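Local coordinates for protein mannosephosphate isomerase, putative (Archaeoglobus fulgidus, PDB 1ZX5) that probably catalyses the zinc-dependent interconversion of D-mannose 6-phosphate and D-fructose 6-phosphate, at residues A[236-240]-A[286-290]. Residue numbers count along the deposited sequence, not the author numbering.
Sequences DVTGT and VESER
Both segments turn a corner here, 236-240 at Thr238-Gly239 and 286-290 at Glu289-Arg290, and they run antiparallel. Gly239 and Ser288 form a hydrogen-bonded pair (CA-CA 5.3 Å): Gly239 N to Ser288 O is 2.7 Å, Ser288 N to Gly239 O 2.9 Å. Thr240 and Glu287 follow as a non-hydrogen-bonded pair, CA-CA 4.3 Å. Gly239 sits at phi/psi 94/-135, where a CB would hit the preceding carbonyl. At the corner, Arg290 CA lies 3.2 Å from Val237 O in a CA-H...O contact. Val237 (t) points its CA-to-CB bond toward 286-290, its CG2 3.7 Å from CG2 of Val286 (m) and its CG1 4.0 Å from Ser288 CB; Phe259 adjoins it. Ser288 (t) hydrogen-bonds through OG to Tyr258 O. On the opposite face, Thr240 (m) sets OG1 3.4 Å from Glu287 CG, and a water 2.7 Å from that OG1 donates weakly to Glu287 OE2 (3.3 Å). Glu287, t at chi1 and chi2, salt-bridges Arg262 through OE1. Paired corners like these pass the chain from one sheet to the other in a cupin beta-sandwich.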
loop_
_atom_site.group_PDB
_atom_site.type_symbol
_atom_site.label_atom_id
_atom_site.label_comp_id
_atom_site.label_asym_id
_atom_site.label_seq_id
_atom_site.Cartn_x
_atom_site.Cartn_y
_atom_site.Cartn_z
ATOM N N ASP A 236 -14.442 -11.614 -4.122
ATOM C CA ASP A 236 -15.748 -11.712 -3.458
ATOM C C ASP A 236 -15.973 -13.158 -3.054
ATOM O O ASP A 236 -16.012 -14.037 -3.909
ATOM C CB ASP A 236 -16.904 -11.294 -4.390
ATOM C CG ASP A 236 -16.887 -9.804 -4.742
ATOM O OD1 ASP A 236 -16.285 -8.993 -4.012
ATOM O OD2 ASP A 236 -17.497 -9.442 -5.769
ATOM N N VAL A 237 -16.130 -13.410 -1.763
ATOM C CA VAL A 237 -16.315 -14.774 -1.295
ATOM C C VAL A 237 -17.720 -14.967 -0.693
ATOM O O VAL A 237 -18.117 -14.253 0.236
ATOM C CB VAL A 237 -15.232 -15.150 -0.260
ATOM C CG1 VAL A 237 -15.429 -16.584 0.245
ATOM C CG2 VAL A 237 -13.840 -14.945 -0.839
ATOM N N THR A 238 -18.457 -15.929 -1.234
ATOM C CA THR A 238 -19.734 -16.345 -0.677
ATOM C C THR A 238 -19.700 -17.864 -0.577
ATOM O O THR A 238 -19.875 -18.550 -1.566
ATOM C CB THR A 238 -20.921 -15.874 -1.573
ATOM O OG1 THR A 238 -20.904 -14.443 -1.652
ATOM C CG2 THR A 238 -22.243 -16.282 -0.975
ATOM N N GLY A 239 -19.455 -18.384 0.615
ATOM C CA GLY A 239 -19.177 -19.809 0.774
ATOM C C GLY A 239 -17.671 -20.027 0.745
ATOM O O GLY A 239 -16.919 -19.270 1.356
ATOM N N THR A 240 -17.232 -21.034 -0.001
ATOM C CA THR A 240 -15.824 -21.424 -0.043
ATOM C C THR A 240 -15.206 -21.092 -1.394
ATOM O O THR A 240 -15.762 -21.440 -2.430
ATOM C CB THR A 240 -15.630 -22.930 0.288
ATOM O OG1 THR A 240 -16.230 -23.209 1.557
ATOM C CG2 THR A 240 -14.128 -23.318 0.343
ATOM N N VAL A 286 -10.518 -20.129 1.275
ATOM C CA VAL A 286 -11.055 -19.147 2.212
ATOM C C VAL A 286 -12.574 -19.350 2.265
ATOM O O VAL A 286 -13.201 -19.672 1.250
ATOM C CB VAL A 286 -10.663 -17.685 1.844
ATOM C CG1 VAL A 286 -9.159 -17.579 1.715
ATOM C CG2 VAL A 286 -11.296 -17.245 0.534
ATOM N N GLU A 287 -13.157 -19.206 3.456
ATOM C CA GLU A 287 -14.582 -19.419 3.609
ATOM C C GLU A 287 -15.238 -18.292 4.385
ATOM O O GLU A 287 -14.814 -17.946 5.489
ATOM C CB GLU A 287 -14.867 -20.764 4.285
ATOM C CG GLU A 287 -16.330 -21.132 4.264
ATOM C CD GLU A 287 -16.688 -22.179 5.299
ATOM O OE1 GLU A 287 -15.826 -22.512 6.135
ATOM O OE2 GLU A 287 -17.832 -22.685 5.268
ATOM N N SER A 288 -16.315 -17.760 3.817
ATOM C CA SER A 288 -17.020 -16.634 4.405
ATOM C C SER A 288 -18.483 -16.667 3.989
ATOM O O SER A 288 -18.807 -17.036 2.854
ATOM C CB SER A 288 -16.369 -15.326 3.938
ATOM O OG SER A 288 -16.948 -14.208 4.572
ATOM N N GLU A 289 -19.371 -16.293 4.908
ATOM C CA GLU A 289 -20.805 -16.140 4.589
ATOM C C GLU A 289 -20.995 -15.209 3.367
ATOM O O GLU A 289 -21.700 -15.542 2.414
ATOM C CB GLU A 289 -21.512 -15.537 5.803
ATOM C CG GLU A 289 -23.025 -15.631 5.787
ATOM C CD GLU A 289 -23.637 -15.105 7.063
ATOM O OE1 GLU A 289 -24.693 -15.620 7.486
ATOM O OE2 GLU A 289 -23.040 -14.186 7.664
ATOM N N ARG A 290 -20.368 -14.035 3.435
ATOM C CA ARG A 290 -20.254 -13.103 2.317
ATOM C C ARG A 290 -19.183 -12.125 2.737
ATOM O O ARG A 290 -19.374 -11.350 3.675
ATOM C CB ARG A 290 -21.571 -12.360 2.000
ATOM C CG ARG A 290 -21.493 -11.511 0.717
ATOM C CD ARG A 290 -22.626 -10.464 0.588
ATOM N NE ARG A 290 -22.725 -9.616 1.789
ATOM C CZ ARG A 290 -21.904 -8.612 2.106
ATOM N NH1 ARG A 290 -20.896 -8.270 1.301
ATOM N NH2 ARG A 290 -22.093 -7.939 3.238
HETATM O O HOH W 1 -18.815 -23.352 2.175
#